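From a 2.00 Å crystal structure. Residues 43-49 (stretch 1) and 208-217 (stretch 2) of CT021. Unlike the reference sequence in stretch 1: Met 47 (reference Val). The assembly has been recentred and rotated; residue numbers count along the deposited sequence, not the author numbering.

Stretch 1 (43-49) TWVEMSE
Stretch 2 (208-217) ASSYPALPNF

Residues 43-49 form an extended strand, with phi between -136° and -97° and psi between 117° and 140°, and the strand continues later in the chain. Residues 208-217, the C-terminal end, contain no regular helix or strand; Ser 210, at phi/psi -94°/0°, interrupts an otherwise extended path. The backbones stay well apart: the register pairs are Trp 44 with Leu 214 and Glu 46 with Ser 209, each with its CA atoms 8.3 Å apart. The later residue of the tail thus lies by the earlier residue of the strand, so the two run in broadly opposite directions and meet through side chains, burying 364 Å² in total. Strand alternation sets the pattern: the CA-to-CB bonds of Trp 44, Glu 46 and Ser 48 point toward the tail, while those of Val 45, Met 47 and Glu 49 point away. Met 47, which differs from the reference, is modelled only as far as CG.

The polar half centres on the carboxylate of Glu 46 (chi1 159°, t; chi2 -162°, t; chi3 -55°). Its OE1 accepts a hydrogen bond from Ser 209 OG at 2.8 Å. With chi1 at 170° (t), that hydroxyl also accepts from the backbone: Tyr 211 N lies 2.9 Å from Ser 209 OG, with an N-H...O angle of 166°. Ser 209 OG therefore serves as donor to the strand and acceptor within its own loop. Water 1 satisfies the other carboxylate oxygen, donating to Glu 46 OE2 at 2.6 Å while accepting from Ser 210 N at 2.9 Å. Two successive tail residues are thereby tied to one carboxylate, one directly and one through solvent.

Tyr 211 (chi1 -64°, m; chi2 -65°) presents its ring edge to this group, with CD2 3.2 Å from Glu 46 OE2. Farther along the ring, Tyr 211 OH and Ser 48 OG (chi1 -38°, m) form a weak hydrogen bond at 3.3 Å, in which either hydroxyl could donate. Tyr 211 OH is also hydrogen-bonded elsewhere in the structure.

The apolar half is built around Trp 44 (chi1 -65°, m; chi2 81°), which has 106 Å² covered by the tail. Leu 214 (chi1 -64°, m; chi2 -179°, t) places CD1 3.9 Å from the centroid of the Trp 44 five-membered ring, 16° off its normal, a CH-pi contact over one face. Pro 215, its ring C-gamma exo, brings CD to 3.7 Å from Trp 44 CZ3. Phe 217 (chi1 -72°, m; chi2 160°) adds a looser contact at the indole edge, CE1 to Trp 44 CH2 at 4.4 Å.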

# COMPACT_ATOMS: atom_id res chain seq x y z
N THR A 43 -2.83 -14.66 1.99
CA THR A 43 -2.20 -13.57 2.71
C THR A 43 -3.24 -12.51 3.01
O THR A 43 -3.95 -12.06 2.10
CB THR A 43 -1.03 -12.99 1.89
OG1 THR A 43 -0.06 -14.02 1.67
CG2 THR A 43 -0.35 -11.85 2.63
N TRP A 44 -3.34 -12.12 4.27
CA TRP A 44 -4.28 -11.10 4.71
C TRP A 44 -3.57 -9.76 4.86
O TRP A 44 -2.58 -9.66 5.60
CB TRP A 44 -4.92 -11.47 6.04
CG TRP A 44 -5.78 -12.70 5.96
CD1 TRP A 44 -5.36 -13.99 5.99
CD2 TRP A 44 -7.20 -12.73 5.85
NE1 TRP A 44 -6.44 -14.84 5.90
CE2 TRP A 44 -7.59 -14.09 5.83
CE3 TRP A 44 -8.19 -11.75 5.80
CZ2 TRP A 44 -8.92 -14.48 5.74
CZ3 TRP A 44 -9.52 -12.14 5.70
CH2 TRP A 44 -9.87 -13.49 5.68
N VAL A 45 -4.11 -8.73 4.22
CA VAL A 45 -3.57 -7.37 4.26
C VAL A 45 -4.66 -6.42 4.71
O VAL A 45 -5.70 -6.29 4.05
CB VAL A 45 -3.03 -6.94 2.88
CG1 VAL A 45 -2.49 -5.50 2.94
CG2 VAL A 45 -2.01 -7.97 2.39
N GLU A 46 -4.40 -5.70 5.79
CA GLU A 46 -5.29 -4.69 6.33
C GLU A 46 -4.87 -3.30 5.84
O GLU A 46 -3.68 -2.99 5.77
CB GLU A 46 -5.26 -4.79 7.85
CG GLU A 46 -5.69 -3.60 8.64
CD GLU A 46 -5.19 -3.69 10.08
OE1 GLU A 46 -5.48 -4.72 10.75
OE2 GLU A 46 -4.49 -2.73 10.54
N MET A 47 -5.86 -2.47 5.50
CA MET A 47 -5.62 -1.14 4.94
C MET A 47 -6.56 -0.15 5.61
O MET A 47 -7.78 -0.27 5.47
CB MET A 47 -5.83 -1.11 3.43
CG MET A 47 -5.25 -2.30 2.70
N SER A 48 -6.00 0.82 6.33
CA SER A 48 -6.77 1.86 7.01
C SER A 48 -6.54 3.19 6.30
O SER A 48 -5.39 3.55 6.01
CB SER A 48 -6.38 2.01 8.48
OG SER A 48 -6.12 0.76 9.08
N GLU A 49 -7.61 3.93 6.04
CA GLU A 49 -7.51 5.26 5.46
C GLU A 49 -7.73 6.33 6.51
O GLU A 49 -8.58 6.18 7.39
CB GLU A 49 -8.53 5.48 4.33
CG GLU A 49 -8.71 6.97 3.99
CD GLU A 49 -9.43 7.22 2.68
OE1 GLU A 49 -9.74 6.24 1.96
OE2 GLU A 49 -9.69 8.41 2.37
N ALA A 208 1.77 -4.79 14.95
CA ALA A 208 0.65 -5.61 15.38
C ALA A 208 -0.65 -4.86 15.09
O ALA A 208 -0.72 -3.64 15.25
CB ALA A 208 0.74 -5.95 16.87
N SER A 209 -1.66 -5.60 14.64
CA SER A 209 -2.91 -4.95 14.30
C SER A 209 -3.61 -4.44 15.55
O SER A 209 -3.55 -5.08 16.61
CB SER A 209 -3.85 -5.90 13.57
OG SER A 209 -5.13 -5.30 13.47
N SER A 210 -4.27 -3.30 15.42
CA SER A 210 -5.14 -2.77 16.45
C SER A 210 -6.61 -3.17 16.26
O SER A 210 -7.45 -2.80 17.09
CB SER A 210 -5.02 -1.24 16.49
OG SER A 210 -5.51 -0.64 15.30
N TYR A 211 -6.93 -3.93 15.23
CA TYR A 211 -8.30 -4.23 14.85
C TYR A 211 -8.68 -5.65 15.24
O TYR A 211 -7.84 -6.43 15.69
CB TYR A 211 -8.46 -4.01 13.35
CG TYR A 211 -8.27 -2.57 12.94
CD1 TYR A 211 -9.14 -1.59 13.38
CD2 TYR A 211 -7.21 -2.19 12.13
CE1 TYR A 211 -8.97 -0.27 13.01
CE2 TYR A 211 -7.03 -0.88 11.76
CZ TYR A 211 -7.92 0.08 12.20
OH TYR A 211 -7.74 1.40 11.84
N PRO A 212 -9.96 -6.03 15.08
CA PRO A 212 -10.37 -7.38 15.48
C PRO A 212 -9.63 -8.46 14.70
O PRO A 212 -9.11 -8.24 13.59
CB PRO A 212 -11.87 -7.42 15.17
CG PRO A 212 -12.29 -5.99 15.10
CD PRO A 212 -11.11 -5.23 14.61
N ALA A 213 -9.61 -9.64 15.30
CA ALA A 213 -8.97 -10.80 14.72
C ALA A 213 -9.57 -11.14 13.35
O ALA A 213 -10.68 -10.72 13.00
CB ALA A 213 -9.12 -12.02 15.63
N LEU A 214 -8.82 -11.94 12.61
CA LEU A 214 -9.19 -12.30 11.26
C LEU A 214 -10.47 -13.14 11.24
O LEU A 214 -10.78 -13.84 12.20
CB LEU A 214 -8.05 -13.09 10.63
CG LEU A 214 -6.73 -12.33 10.43
CD1 LEU A 214 -5.73 -13.27 9.76
CD2 LEU A 214 -6.95 -11.07 9.61
N PRO A 215 -11.24 -13.07 10.15
CA PRO A 215 -12.37 -13.98 9.98
C PRO A 215 -11.97 -15.43 10.20
O PRO A 215 -10.89 -15.86 9.78
CB PRO A 215 -12.81 -13.74 8.53
CG PRO A 215 -12.43 -12.28 8.30
CD PRO A 215 -11.14 -12.11 9.03
N ASN A 216 -12.86 -16.16 10.85
CA ASN A 216 -12.69 -17.58 11.10
C ASN A 216 -13.55 -18.35 10.11
O ASN A 216 -14.78 -18.23 10.12
CB ASN A 216 -13.11 -17.93 12.53
CG ASN A 216 -12.17 -17.34 13.55
OD1 ASN A 216 -11.02 -17.76 13.66
ND2 ASN A 216 -12.65 -16.35 14.30
N PHE A 217 -12.89 -19.11 9.24
CA PHE A 217 -13.58 -19.89 8.24
C PHE A 217 -13.42 -21.39 8.57
O PHE A 217 -13.66 -22.28 7.74
CB PHE A 217 -13.04 -19.55 6.84
CG PHE A 217 -13.44 -18.19 6.34
CD1 PHE A 217 -12.72 -17.58 5.33
CD2 PHE A 217 -14.54 -17.52 6.85
CE1 PHE A 217 -13.08 -16.32 4.84
CE2 PHE A 217 -14.91 -16.27 6.38
CZ PHE A 217 -14.18 -15.67 5.36
OXT PHE A 217 -13.07 -21.77 9.70
O HOH W 1 -3.86 -1.84 12.94